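Local structure of membrane-anchored mycosin mycp1 (Mycobacterium thermoresistibile, 4HVL) at residues A31-P36 with V296-G301; I69-N74 with M95-A100. The protein is a subtilisin-like serine endopeptidase of the mycosin family, an essential component of the ESX-1 (type VII) secretion system. All blocks are in the same frame, centred on the assembly; numbering follows the deposited sequence.

How the interactions relate
Followed from the N terminus, the chain first supplies residues 31-36, in the loop between strand 23-25 and helix 45-50, and much later residues 296-301 come back to them on strand 295-300, so that interaction 1 closes a long loop. Interaction 2 is nested inside it: residues 69-74 run off the end of strand 65-70 in the seven-stranded parallel sheet, and residues 95-100 return to them just before helix 102-110. Interaction 1 thus ties the loop after strand 23-25 to the small antiparallel sheet, while interaction 2 holds the predicted charge-relay Asp70 and leads into His101. The two touch at Ala100, whose CB packs against Pro32 and whose carbonyl oxygen meets Leu299 CD2.

Interaction 1: residues A31-P36 with V296-G301; sequences APTVYP and VNALQG
Thr33 and Ala298 pair through their backbones, Thr33 N giving a hydrogen bond of 2.8 Å to Ala298 O. In return Thr33 O takes two donors: Asn297 N at 3.0 Å, in the carbonyl plane, and Ala298 N, which comes from above that plane. The side chain of Asn297 adds a fourth bond. Its CG sits between the backbone N and the carbonyl carbon (chi1 69°), which swings OD1 round to Tyr35 N at 2.9 Å, the N-H meeting a lone pair in the amide plane. Beside it, Ala298 CB lies over one face of the Tyr35 ring, 4.1 Å from its centroid, a CH-pi contact offset toward the rim. Pro32 CB rests between Val296 CG1 and Leu299 CD2.

Further out, two waters each bridge Ala31 O to Gln300, one at its backbone N and one at NE2. Ser38 OG bonds both Asn297 ND2 and Tyr35 O, steadying the amide that grips Tyr35 N, and Leu305 of the next strand backs Thr33 and Tyr35. With Asn297 and Ala298 both opposite Thr33, this is a classic beta bulge, set in a single antiparallel bridge between the loop after strand 23-25 and strand 295-300 of this subtilisin-fold protein.

Interaction 2: residues I69-N74 with M95-A100; sequences IDTGVN and MSDCDA
Asp97 OD1 is held by two donors, Thr71 OG1 and Asp99 N, each 2.9 Å away and approaching from opposite faces of the carboxylate. Thr71 OG1 stands between its own backbone N and carbonyl carbon (chi1 66°), turned to Asp97, and also receives Gly102 N. Asp97 CG is anti to the backbone N (chi1 -176°), which carries the carboxylate across to Thr71 while its CB lies against Gly72 O. The other oxygen, OD2, bonds Thr103 OG1 and His101 N, so both oxygens of this buried group have partners; with so many donors around it, the carboxylate is probably stabilised in its charged form.

Asn74, three residues after Thr71, grips the backbone of Asp97. Asp97 N reaches Asn74 OD1 at 3.0 Å in a nearly straight bond (169° at the hydrogen), although the donor stands above the amide plane, and Asn74 ND2 returns a weak bond to Asp97 O. A water also links Asn74 OD1 to Ser96 OG. The chains come close at Gly72, whose CA lies 3.7 Å from Ser96 O; a CA-H...O contact runs from Asp97 CA to Thr71 O, 3.5 Å. A second water joins Thr71 O, Cys98 N and Asp99 OD1, the last also bonded to Ser135 OG.

Beyond this network, Asp70 OD1 bonds His101 ND1 and also accepts a short, bent bond from Thr71 N through its anti lone pair. Cys98 is disulfide-linked to Cys29, tying this loop to the chain shortly before residues 31-36. Asp97 OD1 accepting Asp99 N, two residues on, makes an Asx turn just before the predicted charge-relay His101, and Asp70 is the predicted aspartate of the same Asp-His-Ser catalytic triad, as in other subtilases.

Interaction 1: residues A31-P36 with V296-G301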
# COMPACT_ATOMS: atom_id res chain seq x y z
N ALA A 31 -1.10 -19.83 -3.63
CA ALA A 31 -0.48 -19.34 -4.87
C ALA A 31 -1.58 -18.69 -5.71
O ALA A 31 -2.73 -19.09 -5.63
CB ALA A 31 0.14 -20.48 -5.63
N PRO A 32 -1.23 -17.65 -6.48
CA PRO A 32 -2.22 -17.03 -7.33
C PRO A 32 -2.52 -17.91 -8.52
O PRO A 32 -1.75 -18.84 -8.83
CB PRO A 32 -1.52 -15.75 -7.79
CG PRO A 32 -0.10 -16.15 -7.85
CD PRO A 32 0.09 -17.04 -6.64
N THR A 33 -3.58 -17.56 -9.24
CA THR A 33 -4.01 -18.35 -10.37
C THR A 33 -4.67 -17.46 -11.46
O THR A 33 -4.45 -16.25 -11.50
CB THR A 33 -4.86 -19.58 -9.90
OG1 THR A 33 -5.16 -20.41 -11.01
CG2 THR A 33 -6.18 -19.18 -9.17
N VAL A 34 -5.47 -18.07 -12.32
CA VAL A 34 -6.07 -17.39 -13.46
C VAL A 34 -7.50 -17.86 -13.63
O VAL A 34 -7.86 -18.97 -13.23
CB VAL A 34 -5.28 -17.68 -14.76
CG1 VAL A 34 -3.84 -17.20 -14.62
CG2 VAL A 34 -5.28 -19.18 -15.08
N TYR A 35 -8.33 -16.99 -14.20
CA TYR A 35 -9.66 -17.39 -14.64
C TYR A 35 -9.52 -18.25 -15.89
O TYR A 35 -8.69 -17.96 -16.77
CB TYR A 35 -10.55 -16.17 -14.92
CG TYR A 35 -11.15 -15.58 -13.67
CD1 TYR A 35 -12.24 -16.19 -13.05
CD2 TYR A 35 -10.62 -14.43 -13.09
CE1 TYR A 35 -12.80 -15.65 -11.90
CE2 TYR A 35 -11.17 -13.89 -11.93
CZ TYR A 35 -12.26 -14.51 -11.35
OH TYR A 35 -12.80 -14.01 -10.19
N PRO A 36 -10.34 -19.32 -15.98
CA PRO A 36 -10.32 -20.13 -17.18
C PRO A 36 -10.45 -19.27 -18.42
O PRO A 36 -11.22 -18.33 -18.41
CB PRO A 36 -11.55 -21.02 -17.00
CG PRO A 36 -11.61 -21.22 -15.52
CD PRO A 36 -11.27 -19.86 -14.98
N VAL A 296 -1.19 -13.44 -13.75
CA VAL A 296 -2.27 -13.95 -12.95
C VAL A 296 -3.40 -12.92 -12.83
O VAL A 296 -3.15 -11.71 -12.89
CB VAL A 296 -1.82 -14.34 -11.53
CG1 VAL A 296 -0.96 -15.60 -11.57
CG2 VAL A 296 -1.09 -13.18 -10.83
N ASN A 297 -4.62 -13.41 -12.59
CA ASN A 297 -5.78 -12.54 -12.40
C ASN A 297 -6.89 -13.12 -11.52
O ASN A 297 -8.01 -12.62 -11.54
CB ASN A 297 -6.34 -12.12 -13.78
CG ASN A 297 -6.98 -13.27 -14.52
OD1 ASN A 297 -6.95 -14.42 -14.07
ND2 ASN A 297 -7.56 -12.97 -15.68
N ALA A 298 -6.57 -14.15 -10.73
CA ALA A 298 -7.51 -14.79 -9.84
C ALA A 298 -6.79 -15.32 -8.62
O ALA A 298 -5.59 -15.63 -8.67
CB ALA A 298 -8.20 -15.95 -10.55
N LEU A 299 -7.54 -15.43 -7.53
CA LEU A 299 -7.08 -16.03 -6.29
C LEU A 299 -8.08 -17.07 -5.83
O LEU A 299 -9.27 -17.02 -6.21
CB LEU A 299 -6.97 -14.93 -5.23
CG LEU A 299 -5.95 -13.87 -5.61
CD1 LEU A 299 -6.07 -12.68 -4.70
CD2 LEU A 299 -4.54 -14.47 -5.60
N GLN A 300 -7.62 -18.01 -5.01
CA GLN A 300 -8.52 -19.02 -4.48
C GLN A 300 -9.33 -18.37 -3.37
O GLN A 300 -8.77 -17.81 -2.44
CB GLN A 300 -7.75 -20.24 -3.94
CG GLN A 300 -6.82 -20.93 -4.94
CD GLN A 300 -7.55 -21.56 -6.11
OE1 GLN A 300 -8.77 -21.67 -6.10
NE2 GLN A 300 -6.80 -21.98 -7.12
N GLY A 301 -10.66 -18.41 -3.48
CA GLY A 301 -11.54 -17.90 -2.43
C GLY A 301 -12.16 -19.07 -1.68
O GLY A 301 -11.66 -20.19 -1.76
O HOH W 1 -4.73 -17.85 -4.30
O HOH W 2 -3.99 -21.39 -6.57

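Interaction 2: residues I69-N74 with M95-A100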
# COMPACT_ATOMS: atom_id res chain seq x y z
N ILE A 69 6.14 -3.05 1.75
CA ILE A 69 5.76 -3.64 3.03
C ILE A 69 4.42 -4.32 2.78
O ILE A 69 3.41 -3.66 2.53
CB ILE A 69 5.67 -2.56 4.14
CG1 ILE A 69 6.98 -1.75 4.19
CG2 ILE A 69 5.34 -3.21 5.48
CD1 ILE A 69 7.08 -0.80 5.35
N ASP A 70 4.42 -5.64 2.82
CA ASP A 70 3.31 -6.45 2.33
C ASP A 70 3.50 -7.88 2.91
O ASP A 70 3.93 -8.01 4.06
CB ASP A 70 3.32 -6.40 0.80
CG ASP A 70 1.98 -6.74 0.17
OD1 ASP A 70 1.50 -7.88 0.42
OD2 ASP A 70 1.43 -5.89 -0.61
N THR A 71 3.19 -8.94 2.15
CA THR A 71 3.22 -10.30 2.68
C THR A 71 4.48 -11.08 2.20
O THR A 71 4.48 -12.31 2.19
CB THR A 71 1.97 -11.10 2.24
OG1 THR A 71 2.01 -11.27 0.82
CG2 THR A 71 0.69 -10.37 2.64
N GLY A 72 5.54 -10.37 1.80
CA GLY A 72 6.67 -11.05 1.18
C GLY A 72 6.49 -11.23 -0.32
O GLY A 72 5.40 -11.00 -0.89
N VAL A 73 7.58 -11.65 -0.96
CA VAL A 73 7.64 -11.82 -2.41
C VAL A 73 8.42 -13.08 -2.75
O VAL A 73 9.51 -13.32 -2.20
CB VAL A 73 8.34 -10.63 -3.09
CG1 VAL A 73 8.50 -10.88 -4.59
CG2 VAL A 73 7.56 -9.34 -2.87
N ASN A 74 7.85 -13.90 -3.63
CA ASN A 74 8.58 -15.00 -4.21
C ASN A 74 9.16 -14.47 -5.51
O ASN A 74 8.44 -14.19 -6.45
CB ASN A 74 7.71 -16.22 -4.43
CG ASN A 74 7.28 -16.85 -3.14
OD1 ASN A 74 8.02 -16.88 -2.15
ND2 ASN A 74 6.07 -17.38 -3.13
N MET A 95 11.62 -12.70 1.49
CA MET A 95 11.61 -13.34 0.18
C MET A 95 10.80 -14.62 0.13
O MET A 95 11.05 -15.49 -0.71
CB MET A 95 13.05 -13.63 -0.28
CG MET A 95 13.90 -12.40 -0.53
SD MET A 95 13.18 -11.21 -1.69
CE MET A 95 12.97 -12.20 -3.17
N SER A 96 9.79 -14.70 0.99
CA SER A 96 8.82 -15.78 0.98
C SER A 96 7.41 -15.20 1.09
O SER A 96 7.06 -14.58 2.10
CB SER A 96 9.07 -16.72 2.17
OG SER A 96 8.19 -17.83 2.10
N ASP A 97 6.62 -15.38 0.04
CA ASP A 97 5.23 -14.94 0.01
C ASP A 97 4.38 -16.19 0.21
O ASP A 97 4.39 -17.07 -0.63
CB ASP A 97 4.88 -14.30 -1.34
CG ASP A 97 3.49 -13.75 -1.38
OD1 ASP A 97 2.81 -13.77 -0.30
OD2 ASP A 97 3.10 -13.25 -2.46
N CYS A 98 3.65 -16.24 1.32
CA CYS A 98 2.77 -17.36 1.63
C CYS A 98 1.30 -17.00 1.33
O CYS A 98 0.43 -17.84 1.47
CB CYS A 98 2.96 -17.76 3.11
SG CYS A 98 2.51 -19.44 3.58
N ASP A 99 1.05 -15.79 0.84
CA ASP A 99 -0.32 -15.26 0.74
C ASP A 99 -0.74 -14.92 -0.68
O ASP A 99 -1.80 -14.37 -0.87
CB ASP A 99 -0.44 -14.00 1.60
CG ASP A 99 -0.28 -14.27 3.08
OD1 ASP A 99 0.78 -14.78 3.49
OD2 ASP A 99 -1.22 -13.99 3.82
N ALA A 100 0.11 -15.15 -1.67
CA ALA A 100 -0.21 -14.76 -3.03
C ALA A 100 -0.68 -13.32 -3.06
O ALA A 100 -1.71 -13.02 -3.63
CB ALA A 100 -1.27 -15.69 -3.61
O HOH W 3 3.41 -14.40 3.37
O HOH W 4 7.92 -19.02 -0.39